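Local coordinates for oxidoreductase, NAD-binding/iron-sulfur cluster-binding protein (Nitratireductor pacificus pht-3B, PDB 6ZXU) that catalyses the reductive dehalogenation of organohalides with a bound cobalamin and two [4Fe-4S] clusters, at residues A49-V54 against P248-G253; A107-A112 against K638-D643; A143-V148 against A213-V218; G632-I637 against E660-P665; K676-P681 against G702-Y707. All coordinates share one frame; numbering follows the deposited sequence.

Contact 1 (A49-V54 against P248-G253)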
# COMPACT_ATOMS: atom_id res chain seq x y z
N ALA A 49 -31.00 0.14 -10.62
CA ALA A 49 -32.20 -0.67 -10.81
C ALA A 49 -31.80 -2.14 -11.00
O ALA A 49 -30.96 -2.44 -11.80
CB ALA A 49 -32.93 -0.21 -12.03
N ARG A 50 -32.41 -3.01 -10.23
CA ARG A 50 -32.15 -4.44 -10.24
C ARG A 50 -33.48 -5.26 -10.34
O ARG A 50 -34.56 -4.78 -10.04
CB ARG A 50 -31.43 -4.80 -8.98
CG ARG A 50 -30.00 -4.28 -8.99
CD ARG A 50 -29.20 -4.69 -7.77
NE ARG A 50 -28.05 -3.80 -7.74
CZ ARG A 50 -26.93 -3.98 -8.40
NH1 ARG A 50 -26.75 -5.08 -9.13
NH2 ARG A 50 -25.98 -3.02 -8.34
N VAL A 51 -33.35 -6.48 -10.82
CA VAL A 51 -34.39 -7.46 -10.87
C VAL A 51 -33.85 -8.79 -10.33
O VAL A 51 -32.62 -8.95 -10.14
CB VAL A 51 -34.90 -7.63 -12.30
CG1 VAL A 51 -35.50 -6.33 -12.83
CG2 VAL A 51 -33.83 -8.12 -13.21
N ASP A 52 -34.73 -9.76 -10.10
CA ASP A 52 -34.31 -11.03 -9.48
C ASP A 52 -33.51 -11.92 -10.41
O ASP A 52 -32.66 -12.70 -9.92
CB ASP A 52 -35.54 -11.79 -8.92
CG ASP A 52 -36.04 -11.23 -7.54
OD1 ASP A 52 -35.48 -10.22 -7.03
OD2 ASP A 52 -37.04 -11.81 -6.94
N ASP A 53 -33.77 -11.88 -11.71
CA ASP A 53 -33.15 -12.82 -12.65
C ASP A 53 -33.14 -12.19 -14.02
O ASP A 53 -33.94 -11.33 -14.36
CB ASP A 53 -33.92 -14.15 -12.84
CG ASP A 53 -33.89 -15.05 -11.62
OD1 ASP A 53 -34.74 -14.79 -10.68
OD2 ASP A 53 -33.07 -16.08 -11.63
N VAL A 54 -32.20 -12.65 -14.84
CA VAL A 54 -32.20 -12.24 -16.25
C VAL A 54 -31.88 -13.46 -17.07
O VAL A 54 -31.34 -14.42 -16.56
CB VAL A 54 -31.19 -11.11 -16.60
CG1 VAL A 54 -31.64 -9.80 -15.95
CG2 VAL A 54 -29.74 -11.45 -16.21
N PRO A 248 -29.17 -9.37 -10.41
CA PRO A 248 -28.75 -8.70 -11.61
C PRO A 248 -29.34 -7.30 -11.87
O PRO A 248 -30.32 -6.89 -11.26
CB PRO A 248 -29.22 -9.66 -12.71
CG PRO A 248 -30.32 -10.44 -12.04
CD PRO A 248 -29.86 -10.63 -10.65
N LEU A 249 -28.72 -6.59 -12.78
CA LEU A 249 -29.16 -5.27 -13.11
C LEU A 249 -30.40 -5.39 -13.99
O LEU A 249 -30.50 -6.31 -14.82
CB LEU A 249 -28.06 -4.49 -13.87
CG LEU A 249 -26.76 -4.20 -13.12
CD1 LEU A 249 -25.67 -3.80 -14.12
CD2 LEU A 249 -26.96 -3.12 -12.10
N ALA A 250 -31.32 -4.44 -13.85
CA ALA A 250 -32.41 -4.37 -14.77
C ALA A 250 -31.89 -4.37 -16.21
O ALA A 250 -31.05 -3.57 -16.56
CB ALA A 250 -33.27 -3.13 -14.52
N PRO A 251 -32.44 -5.23 -17.07
CA PRO A 251 -31.70 -5.46 -18.31
C PRO A 251 -31.87 -4.40 -19.36
O PRO A 251 -31.07 -4.38 -20.28
CB PRO A 251 -32.25 -6.81 -18.79
CG PRO A 251 -33.52 -7.00 -18.10
CD PRO A 251 -33.42 -6.29 -16.80
N GLU A 252 -32.91 -3.58 -19.25
CA GLU A 252 -33.23 -2.57 -20.25
C GLU A 252 -33.38 -1.23 -19.59
O GLU A 252 -33.95 -1.09 -18.52
CB GLU A 252 -34.56 -2.93 -21.01
N GLY A 253 -32.90 -0.19 -20.27
CA GLY A 253 -33.18 1.17 -19.84
C GLY A 253 -32.20 1.73 -18.82
O GLY A 253 -31.21 1.10 -18.43

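Contact 2 (A107-A112 against K638-D643)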
# COMPACT_ATOMS: atom_id res chain seq x y z
N ALA A 107 -20.90 -12.62 3.32
CA ALA A 107 -20.91 -11.86 2.04
C ALA A 107 -20.36 -10.45 2.22
O ALA A 107 -19.52 -10.01 1.44
CB ALA A 107 -22.30 -11.76 1.51
N GLU A 108 -20.79 -9.77 3.24
CA GLU A 108 -20.26 -8.42 3.57
C GLU A 108 -18.74 -8.46 3.70
O GLU A 108 -18.04 -7.69 3.07
CB GLU A 108 -20.88 -7.88 4.85
CG GLU A 108 -22.39 -7.60 4.63
CD GLU A 108 -23.19 -7.41 5.91
OE1 GLU A 108 -22.59 -7.47 7.04
OE2 GLU A 108 -24.42 -7.18 5.77
N ASN A 109 -18.25 -9.38 4.51
CA ASN A 109 -16.81 -9.51 4.76
C ASN A 109 -16.00 -9.76 3.54
O ASN A 109 -14.95 -9.19 3.35
CB ASN A 109 -16.56 -10.55 5.82
CG ASN A 109 -15.10 -10.93 5.93
OD1 ASN A 109 -14.67 -11.88 5.30
ND2 ASN A 109 -14.36 -10.19 6.77
N LEU A 110 -16.48 -10.62 2.67
CA LEU A 110 -15.72 -10.96 1.51
C LEU A 110 -15.77 -9.85 0.46
O LEU A 110 -14.82 -9.61 -0.26
CB LEU A 110 -16.24 -12.26 0.97
CG LEU A 110 -15.41 -13.08 0.05
CD1 LEU A 110 -14.05 -13.40 0.65
CD2 LEU A 110 -16.17 -14.37 -0.34
N LYS A 111 -16.92 -9.17 0.34
CA LYS A 111 -17.00 -7.98 -0.51
C LYS A 111 -16.12 -6.84 -0.02
O LYS A 111 -15.43 -6.25 -0.78
CB LYS A 111 -18.44 -7.46 -0.56
CG LYS A 111 -19.36 -8.28 -1.42
CD LYS A 111 -20.78 -7.65 -1.28
CE LYS A 111 -21.49 -7.79 -2.58
NZ LYS A 111 -22.87 -7.24 -2.34
N ALA A 112 -16.09 -6.63 1.28
CA ALA A 112 -15.20 -5.64 1.89
C ALA A 112 -13.72 -6.01 1.68
O ALA A 112 -12.88 -5.12 1.46
CB ALA A 112 -15.49 -5.50 3.37
N LYS A 638 -16.78 0.86 10.21
CA LYS A 638 -15.71 0.47 9.29
C LYS A 638 -14.98 -0.83 9.66
O LYS A 638 -14.00 -1.20 9.03
CB LYS A 638 -14.74 1.61 9.17
CG LYS A 638 -15.31 2.97 8.71
CD LYS A 638 -15.79 2.89 7.29
CE LYS A 638 -16.12 4.26 6.80
NZ LYS A 638 -16.42 4.16 5.35
N ARG A 639 -15.39 -1.50 10.73
CA ARG A 639 -14.76 -2.71 11.16
C ARG A 639 -15.32 -3.89 10.39
O ARG A 639 -16.23 -4.58 10.84
CB ARG A 639 -14.89 -2.88 12.67
CG ARG A 639 -14.06 -4.03 13.23
CD ARG A 639 -13.90 -3.86 14.71
NE ARG A 639 -13.37 -5.03 15.37
CZ ARG A 639 -13.29 -5.11 16.71
NH1 ARG A 639 -13.68 -4.08 17.45
NH2 ARG A 639 -12.79 -6.17 17.32
N TRP A 640 -14.78 -4.14 9.20
CA TRP A 640 -15.39 -5.10 8.32
C TRP A 640 -14.76 -6.48 8.42
O TRP A 640 -15.30 -7.43 7.82
CB TRP A 640 -15.21 -4.64 6.86
CG TRP A 640 -13.78 -4.34 6.46
CD1 TRP A 640 -13.15 -3.10 6.54
CD2 TRP A 640 -12.80 -5.25 5.91
NE1 TRP A 640 -11.84 -3.19 6.09
CE2 TRP A 640 -11.60 -4.48 5.70
CE3 TRP A 640 -12.80 -6.60 5.63
CZ2 TRP A 640 -10.45 -5.06 5.21
CZ3 TRP A 640 -11.67 -7.18 5.19
CH2 TRP A 640 -10.51 -6.42 4.95
N TRP A 641 -13.59 -6.61 9.07
CA TRP A 641 -12.81 -7.88 9.06
C TRP A 641 -13.20 -8.75 10.25
O TRP A 641 -13.77 -8.27 11.26
CB TRP A 641 -11.27 -7.57 9.10
CG TRP A 641 -10.86 -6.74 10.30
CD1 TRP A 641 -10.42 -7.20 11.53
CD2 TRP A 641 -10.88 -5.32 10.40
NE1 TRP A 641 -10.21 -6.15 12.37
CE2 TRP A 641 -10.46 -4.99 11.68
CE3 TRP A 641 -11.18 -4.30 9.50
CZ2 TRP A 641 -10.42 -3.68 12.11
CZ3 TRP A 641 -11.15 -3.02 9.91
CH2 TRP A 641 -10.76 -2.70 11.21
N PHE A 642 -12.85 -10.03 10.14
CA PHE A 642 -13.01 -11.01 11.24
C PHE A 642 -11.79 -11.00 12.15
O PHE A 642 -10.67 -10.84 11.68
CB PHE A 642 -13.19 -12.43 10.67
CG PHE A 642 -14.40 -12.65 9.80
CD1 PHE A 642 -15.54 -11.89 9.94
CD2 PHE A 642 -14.37 -13.66 8.85
CE1 PHE A 642 -16.62 -12.09 9.15
CE2 PHE A 642 -15.46 -13.91 8.06
CZ PHE A 642 -16.58 -13.12 8.21
N ASP A 643 -12.02 -11.16 13.43
CA ASP A 643 -10.95 -11.34 14.39
C ASP A 643 -10.53 -12.84 14.47
O ASP A 643 -11.11 -13.61 15.21
CB ASP A 643 -11.39 -10.87 15.77
CG ASP A 643 -11.49 -9.39 15.85
OD1 ASP A 643 -10.91 -8.66 15.00
OD2 ASP A 643 -12.16 -8.93 16.74
O HOH W 1 -11.55 -10.79 7.59

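Contact 3 (A143-V148 against A213-V218)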
# COMPACT_ATOMS: atom_id res chain seq x y z
N ALA A 143 -20.17 -17.86 -6.24
CA ALA A 143 -19.16 -17.12 -6.89
C ALA A 143 -19.14 -15.66 -6.34
O ALA A 143 -20.17 -14.98 -6.29
CB ALA A 143 -19.34 -17.12 -8.36
N LEU A 144 -17.97 -15.24 -5.86
CA LEU A 144 -17.62 -13.81 -5.72
C LEU A 144 -17.06 -13.30 -7.01
O LEU A 144 -16.06 -13.79 -7.47
CB LEU A 144 -16.61 -13.63 -4.63
CG LEU A 144 -16.22 -12.18 -4.37
CD1 LEU A 144 -17.15 -11.53 -3.42
CD2 LEU A 144 -14.86 -12.22 -3.72
N VAL A 145 -17.75 -12.30 -7.62
CA VAL A 145 -17.37 -11.79 -8.90
C VAL A 145 -16.94 -10.34 -8.68
O VAL A 145 -17.59 -9.61 -7.92
CB VAL A 145 -18.53 -11.82 -9.90
CG1 VAL A 145 -18.07 -11.51 -11.29
CG2 VAL A 145 -19.20 -13.20 -9.88
N PHE A 146 -15.85 -9.95 -9.29
CA PHE A 146 -15.36 -8.57 -9.17
C PHE A 146 -14.80 -8.09 -10.46
O PHE A 146 -14.33 -8.86 -11.28
CB PHE A 146 -14.39 -8.42 -8.05
CG PHE A 146 -13.15 -9.22 -8.23
CD1 PHE A 146 -12.11 -8.70 -9.02
CD2 PHE A 146 -12.98 -10.42 -7.59
CE1 PHE A 146 -10.94 -9.41 -9.16
CE2 PHE A 146 -11.81 -11.18 -7.79
CZ PHE A 146 -10.80 -10.68 -8.60
N ALA A 147 -14.88 -6.77 -10.67
CA ALA A 147 -14.36 -6.10 -11.87
C ALA A 147 -13.25 -5.16 -11.39
O ALA A 147 -13.31 -4.56 -10.30
CB ALA A 147 -15.40 -5.32 -12.61
N VAL A 148 -12.25 -5.04 -12.19
CA VAL A 148 -11.26 -3.97 -12.03
C VAL A 148 -11.35 -3.09 -13.26
O VAL A 148 -11.19 -3.56 -14.39
CB VAL A 148 -9.82 -4.57 -11.82
CG1 VAL A 148 -8.72 -3.49 -11.89
CG2 VAL A 148 -9.76 -5.31 -10.54
N ALA A 213 -24.34 -11.81 -11.32
CA ALA A 213 -23.99 -11.18 -10.00
C ALA A 213 -24.26 -9.67 -9.98
O ALA A 213 -24.09 -9.06 -8.95
CB ALA A 213 -22.48 -11.41 -9.70
N GLY A 214 -24.69 -9.11 -11.10
CA GLY A 214 -25.20 -7.74 -11.07
C GLY A 214 -24.16 -6.67 -11.36
O GLY A 214 -24.38 -5.52 -11.06
N LEU A 215 -23.03 -7.03 -12.00
CA LEU A 215 -21.97 -6.04 -12.29
C LEU A 215 -22.11 -5.45 -13.66
O LEU A 215 -21.65 -4.36 -13.91
CB LEU A 215 -20.56 -6.69 -12.16
CG LEU A 215 -20.17 -7.44 -10.91
CD1 LEU A 215 -18.67 -7.65 -10.88
CD2 LEU A 215 -20.62 -6.66 -9.71
N ALA A 216 -22.73 -6.19 -14.59
CA ALA A 216 -22.79 -5.73 -15.96
C ALA A 216 -24.05 -6.17 -16.70
O ALA A 216 -24.80 -7.00 -16.22
CB ALA A 216 -21.54 -6.16 -16.70
N ARG A 217 -24.24 -5.58 -17.87
CA ARG A 217 -25.22 -5.97 -18.84
C ARG A 217 -24.52 -6.09 -20.15
O ARG A 217 -23.38 -5.69 -20.27
CB ARG A 217 -26.27 -4.88 -19.01
CG ARG A 217 -26.84 -4.38 -17.71
CD ARG A 217 -28.09 -3.54 -17.96
NE ARG A 217 -27.83 -2.23 -18.48
CZ ARG A 217 -28.78 -1.29 -18.65
NH1 ARG A 217 -30.07 -1.51 -18.38
NH2 ARG A 217 -28.42 -0.09 -19.11
N VAL A 218 -25.20 -6.67 -21.14
CA VAL A 218 -24.63 -6.98 -22.47
C VAL A 218 -25.08 -5.98 -23.48
O VAL A 218 -26.25 -5.73 -23.59
CB VAL A 218 -25.00 -8.41 -22.91
CG1 VAL A 218 -24.29 -8.77 -24.16
CG2 VAL A 218 -24.68 -9.42 -21.80

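Contact 4 (G632-I637 against E660-P665)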
# COMPACT_ATOMS: atom_id res chain seq x y z
N GLY A 632 -9.40 10.00 15.46
CA GLY A 632 -8.69 8.82 15.95
C GLY A 632 -9.55 7.84 16.73
O GLY A 632 -9.12 6.74 16.99
N LYS A 633 -10.72 8.24 17.16
CA LYS A 633 -11.70 7.31 17.73
C LYS A 633 -11.99 6.20 16.70
O LYS A 633 -11.94 6.43 15.50
CB LYS A 633 -12.95 8.07 18.14
CG LYS A 633 -14.01 7.20 18.83
CD LYS A 633 -15.29 7.89 19.37
CE LYS A 633 -15.00 8.73 20.60
NZ LYS A 633 -14.49 7.98 21.80
N ARG A 634 -12.21 4.96 17.15
CA ARG A 634 -12.54 3.87 16.29
C ARG A 634 -13.98 4.02 15.75
O ARG A 634 -14.91 4.22 16.49
CB ARG A 634 -12.31 2.53 16.94
CG ARG A 634 -10.86 2.27 17.30
CD ARG A 634 -10.61 1.02 18.17
NE ARG A 634 -11.34 1.17 19.43
CZ ARG A 634 -12.46 0.52 19.73
NH1 ARG A 634 -12.91 -0.46 18.98
NH2 ARG A 634 -13.07 0.83 20.87
N ASN A 635 -14.13 3.95 14.44
CA ASN A 635 -15.40 4.02 13.78
C ASN A 635 -15.93 2.59 13.54
O ASN A 635 -15.54 1.92 12.63
CB ASN A 635 -15.26 4.79 12.47
CG ASN A 635 -16.57 4.93 11.71
OD1 ASN A 635 -17.59 4.30 12.05
ND2 ASN A 635 -16.56 5.72 10.65
N LEU A 636 -16.87 2.15 14.37
CA LEU A 636 -17.32 0.76 14.38
C LEU A 636 -17.99 0.35 13.08
O LEU A 636 -17.90 -0.82 12.68
CB LEU A 636 -18.21 0.46 15.64
N ILE A 637 -18.51 1.30 12.32
CA ILE A 637 -19.07 0.96 11.00
C ILE A 637 -18.02 0.42 10.05
O ILE A 637 -18.33 -0.34 9.17
CB ILE A 637 -19.76 2.20 10.39
CG1 ILE A 637 -21.09 2.39 11.12
CG2 ILE A 637 -20.16 2.02 8.97
CD1 ILE A 637 -21.56 3.83 11.22
N GLU A 660 -8.47 -2.68 21.38
CA GLU A 660 -9.56 -1.76 21.01
C GLU A 660 -9.30 -0.43 21.68
O GLU A 660 -10.06 0.05 22.49
CB GLU A 660 -10.93 -2.33 21.36
CG GLU A 660 -11.19 -3.64 20.67
CD GLU A 660 -12.48 -4.30 21.19
OE1 GLU A 660 -12.68 -4.33 22.49
OE2 GLU A 660 -13.26 -4.78 20.29
N ARG A 661 -8.21 0.17 21.29
CA ARG A 661 -7.73 1.37 21.92
C ARG A 661 -8.52 2.60 21.48
O ARG A 661 -8.94 2.74 20.34
CB ARG A 661 -6.23 1.52 21.57
CG ARG A 661 -5.40 0.40 22.09
CD ARG A 661 -3.93 0.69 21.89
NE ARG A 661 -3.19 -0.47 22.19
CZ ARG A 661 -2.71 -0.74 23.38
NH1 ARG A 661 -2.94 0.10 24.39
NH2 ARG A 661 -2.01 -1.82 23.59
N ASP A 662 -8.67 3.50 22.42
CA ASP A 662 -9.30 4.79 22.22
C ASP A 662 -8.27 5.87 22.51
O ASP A 662 -7.18 5.56 23.07
CB ASP A 662 -10.47 4.90 23.23
CG ASP A 662 -11.53 3.75 23.03
OD1 ASP A 662 -11.80 3.34 21.86
OD2 ASP A 662 -12.07 3.30 24.08
N LEU A 663 -8.64 7.10 22.26
CA LEU A 663 -7.74 8.20 22.58
C LEU A 663 -7.24 8.13 24.02
O LEU A 663 -7.97 7.62 24.86
CB LEU A 663 -8.42 9.47 22.29
CG LEU A 663 -8.69 9.66 20.79
CD1 LEU A 663 -9.74 10.73 20.56
CD2 LEU A 663 -7.41 10.11 20.10
N SER A 664 -5.98 8.52 24.26
CA SER A 664 -5.31 8.46 25.57
C SER A 664 -5.17 9.84 26.12
O SER A 664 -5.18 10.82 25.39
CB SER A 664 -3.91 7.83 25.45
OG SER A 664 -3.95 6.68 24.66
N PRO A 665 -5.00 9.95 27.43
CA PRO A 665 -4.80 11.26 28.02
C PRO A 665 -3.34 11.71 27.95
O PRO A 665 -2.44 10.92 27.74
CB PRO A 665 -5.17 11.05 29.49
CG PRO A 665 -4.71 9.64 29.73
CD PRO A 665 -5.07 8.89 28.47
O HOH W 2 -8.01 4.91 18.89
O HOH W 3 -11.23 7.30 21.49

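Contact 5 (K676-P681 against G702-Y707)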
# COMPACT_ATOMS: atom_id res chain seq x y z
N LYS A 676 13.43 8.93 28.19
CA LYS A 676 14.73 8.53 27.72
C LYS A 676 14.61 7.34 26.82
O LYS A 676 14.20 6.26 27.22
CB LYS A 676 15.67 8.18 28.88
CG LYS A 676 15.75 9.25 29.94
CD LYS A 676 16.31 10.55 29.45
CE LYS A 676 16.22 11.59 30.57
NZ LYS A 676 16.54 12.96 30.09
N LEU A 677 14.93 7.54 25.56
CA LEU A 677 14.90 6.53 24.55
C LEU A 677 16.35 6.06 24.23
O LEU A 677 17.31 6.77 24.51
CB LEU A 677 14.18 7.10 23.28
CG LEU A 677 12.74 7.60 23.50
CD1 LEU A 677 12.23 8.16 22.22
CD2 LEU A 677 11.75 6.49 23.97
N ALA A 678 16.45 4.87 23.64
CA ALA A 678 17.71 4.32 23.19
C ALA A 678 17.80 4.48 21.66
O ALA A 678 16.77 4.41 20.96
CB ALA A 678 17.82 2.87 23.55
N MET A 679 18.96 4.83 21.15
CA MET A 679 19.19 4.91 19.71
C MET A 679 20.33 3.97 19.32
O MET A 679 21.20 3.71 20.11
CB MET A 679 19.49 6.32 19.25
CG MET A 679 20.67 6.95 19.89
SD MET A 679 21.32 8.40 19.09
CE MET A 679 19.92 9.43 18.65
N TYR A 680 20.32 3.52 18.09
CA TYR A 680 21.28 2.53 17.66
C TYR A 680 21.88 2.98 16.33
O TYR A 680 21.57 2.41 15.28
CB TYR A 680 20.65 1.17 17.56
CG TYR A 680 20.15 0.68 18.88
CD1 TYR A 680 21.00 0.19 19.83
CD2 TYR A 680 18.82 0.86 19.24
CE1 TYR A 680 20.56 -0.20 21.08
CE2 TYR A 680 18.37 0.52 20.52
CZ TYR A 680 19.28 -0.02 21.44
OH TYR A 680 18.81 -0.42 22.72
N PRO A 681 22.80 3.97 16.40
CA PRO A 681 23.51 4.35 15.19
C PRO A 681 24.52 3.26 14.86
O PRO A 681 24.68 2.35 15.64
CB PRO A 681 24.19 5.66 15.59
CG PRO A 681 24.35 5.54 17.06
CD PRO A 681 23.20 4.77 17.56
N GLY A 702 23.81 1.12 26.53
CA GLY A 702 24.66 1.94 25.65
C GLY A 702 23.80 2.83 24.73
O GLY A 702 24.16 3.95 24.47
N GLY A 703 22.68 2.30 24.21
CA GLY A 703 21.78 3.09 23.34
C GLY A 703 21.11 4.22 24.07
O GLY A 703 20.91 5.27 23.49
N LEU A 704 20.78 4.03 25.35
CA LEU A 704 20.27 5.14 26.15
C LEU A 704 21.28 6.20 26.33
O LEU A 704 20.99 7.40 26.20
CB LEU A 704 19.77 4.64 27.53
CG LEU A 704 18.53 3.71 27.50
CD1 LEU A 704 18.40 2.90 28.78
CD2 LEU A 704 17.27 4.52 27.27
N ALA A 705 22.53 5.80 26.60
CA ALA A 705 23.63 6.80 26.79
C ALA A 705 23.95 7.51 25.49
O ALA A 705 24.28 8.69 25.47
CB ALA A 705 24.86 6.15 27.35
N GLU A 706 23.90 6.78 24.39
CA GLU A 706 24.12 7.35 23.08
C GLU A 706 23.11 8.44 22.75
O GLU A 706 23.45 9.51 22.23
CB GLU A 706 24.08 6.24 22.05
CG GLU A 706 24.43 6.65 20.65
CD GLU A 706 25.94 6.90 20.55
OE1 GLU A 706 26.67 6.50 21.53
OE2 GLU A 706 26.40 7.50 19.53
N TYR A 707 21.85 8.22 23.09
CA TYR A 707 20.82 9.22 22.87
C TYR A 707 21.05 10.47 23.72
O TYR A 707 20.92 11.55 23.20
CB TYR A 707 19.43 8.63 23.10
CG TYR A 707 18.27 9.21 22.28
CD1 TYR A 707 18.00 10.54 22.29
CD2 TYR A 707 17.44 8.41 21.59
CE1 TYR A 707 16.92 11.08 21.62
CE2 TYR A 707 16.39 8.89 20.85
CZ TYR A 707 16.12 10.21 20.88
OH TYR A 707 15.06 10.64 20.14
O HOH W 4 18.24 8.24 26.58

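Contact 1 (A49-V54 against P248-G253)
The guanidinium of R50 carries a methyl group, L249 CD2, over one of its faces, with L249 CD2 lying 3.6 Å from R50 NH1. Around the rest of the group the N-H donors go to backbone oxygens outside the two segments: NH1 to R247 O and G214 O, NH2 to L45 O. An arginine suits the place because its long chain, extended from CG to NE, spans P248 O and L249 before delivering its donors to three separate stretches of backbone. An alanine at R50 would probably leave these carbonyls without their donor and uncover the L249 methyl.

Between the backbones there is a single antiparallel beta bridge, with R50 and L249 as a non-hydrogen-bonded pair. A250 N bonds to A49 O at 2.9 Å, almost straight at 175° although the donor stands above the carbonyl plane, and V51 N bonds to P248 O at 3.1 Å. Beyond this bridge the 49-54 loop curls around P248, a proline whose ring fills the bend: its CG lies 3.7 Å from D53 CA, and its CB lies 4.0 Å from V54 CG2. V54 CG1 reaches on to P251 CG, sliding past that ring in the opposite direction, while V51 crosses it at about a right angle. D52 points outward from the bend, where OD1 forms a salt bridge with R247 NE.

Contact 2 (A107-A112 against K638-D643)
N109 of helix 103-116 lays its side-chain amide flat on the ring of F642, an amide-aromatic stack with the two planes only 9° apart and N109 CG 3.5 Å from F642 CZ. Its CG is anti to the backbone N (chi1 168°), directed off the helix to the loop 638-643. From there both N-H groups of the amide are used: ND2 donates to W640 O at 3.1 Å, and to a water that also accepts from F642 N. An asparagine suits the spot because it is flat enough to stack and polar enough to hold the loop backbone. One turn on, the small A112 lets W640 come close, with A112 CB 3.6 Å from W640 CB.

In the next shell Y186 OH bonds to N109 OD1, fixing which end of the amide faces the loop, and helix 168-190 also supplies Y186 and M190 as packing for F642. An alanine in place of F642 would probably leave the N109 amide without its flat support and open a gap beside that helix. W640 NE1 bonds to T434 OG1, and on the benzene part of the same indole W640 CE3 lies 3.7 Å from A112 CB.

Contact 3 (A143-V148 against A213-V218)
V145 meets A213 and L215 on one face of an antiparallel four-stranded sheet, in which strand 142-149 runs between 121-126 and 232-239 and strand 194-198 completes the order. The same order of strands recurs in the sheet formed by 394-399, 422-429, 514-521 and 474-477.

Along strand 142-149, L144 turns away from A213-V218 and packs on helix 168-190 across the sheet. V145 comes next and points the other way. Its CG1 is anti to the backbone N (chi1 -170°), an arrangement in which the two methyls part company: CG2 sits 3.7 Å from A213 CB, and CG1 lies 3.9 Å from L215 CD1. A beta-branched residue is well placed here, since one side chain reaches two partners. The alanine opposite is small enough for the chain leaving helix 206-212 to come close. That helix ends in a Schellman motif at G214, whose positive phi of 92° would jam a CB against the preceding carbonyl.

F146 again turns to helix 168-190, so its part is played by the backbone, where F146 CA stands 3.8 Å from L215 CD1. A147 returns to the first face with only a methyl, and A147 CB is 4.4 Å from L215 CD1. Leucine suits position 215 because a single long branch can span this row. The strand's backbone is already paired with its sheet neighbours, V145 with G123 and F146 with G235; the side chains meet only through carbon, and the contact is van der Waals packing. The branch tip comes nearest at the carbonyl, with L215 CD1 3.7 Å from V145 O.

Contact 4 (G632-I637 against E660-P665)
R634 reaches from one irregular loop to R661 and D662 of another, across backbones that come no nearer than 5.7 Å, K633 CA to D662 CA, and that are joined through water rather than directly: one molecule donates to both G632 O and R661 O. The main grip is the guanidinium of R634. Its chain bends at chi3 (-60°), which turns NE back to the 660-665 loop. NE and NH2 approach D662 side-on and form a salt bridge with it, both donating to the same oxygen: R634 NH2 to D662 OD1 is 3.0 Å on the syn lone pair, and R634 NE to D662 OD1 is 3.3 Å. NE also makes a weak bond to R661 O. Over the centre of one guanidinium face sits E660 CB, 3.6 Å from R634 CZ, so the flat cation has a carbon beneath it and an acid at its edge. The E660 carboxylate leads elsewhere, with OE2 in a salt bridge to R639 NH1. At G632 a positive phi calls for glycine, and a CB there would press on L663 CD2.

The pair lies at the surface. L663 rests on helix 544-548, and N635 shares a backbone bond with E436 of helix 432-437. The side chain of R661 reaches D441 and also Y578 of helix 572-581, and lies about 8 Å from a bound iron-sulfur cluster.

Contact 5 (K676-P681 against G702-Y707)
G703 lies against A678 and Y680 where helix 700-709 packs on the extended loop 676-681, and further along the same helix a Met-aromatic contact joins M679 to Y707. Glycine is needed at 703, because a CB would clash with Y680 CE1 and crowd A678 CB. With the two backbones so close, G703 O accepts from M679 N at 3.1 Å as well as from Y707 N within the helix, the two donors reaching it from opposite faces of the carbonyl plane. Y680 itself turns to F317, a residue of the cobalamin site, and bonds through OH to E573.

L704 covers the next part of the loop, its CD2 lying 3.5 Å from K676 O, while a water donates to both L677 O and L704 O. E706 bends at chi2 (73°), and its aliphatic part does the packing: E706 CG is 3.8 Å from M679 CG and also touches P681, while OE1 goes on to a salt bridge with R683. Y707 provides the broadest surface. L677 CB rests 3.7 Å from Y707 CE2, and Y707 OH bonds to K569 O. Methionine fits beside this ring because its chain, bent at chi3, puts CE over the face, 4.0 Å from the centroid and 13° off the ring normal, with M679 SD lying obliquely at 5.0 Å from that centroid.

From the N terminus, the 49-54 loop is the first to open a contact, and contact 1 closes at 248-253. Contact 3 lies within it, joining strand 142-149 to the end of helix 206-212, and the two meet where R217 bonds to A250 O and G253 O. Contact 2 starts inside that loop but closes at 638-643, so it crosses contact 1 and encloses contact 3, touching it through L110 and L144, and ties the N-terminal half to the chain beyond the iron-sulfur clusters. Contact 4 crosses contact 2, linked by the R639-E660 salt bridge, and joins the loops on either side of strands 645-647 and 650-652. Contact 5 follows, joining the loop after helix 671-674 to helix 700-709.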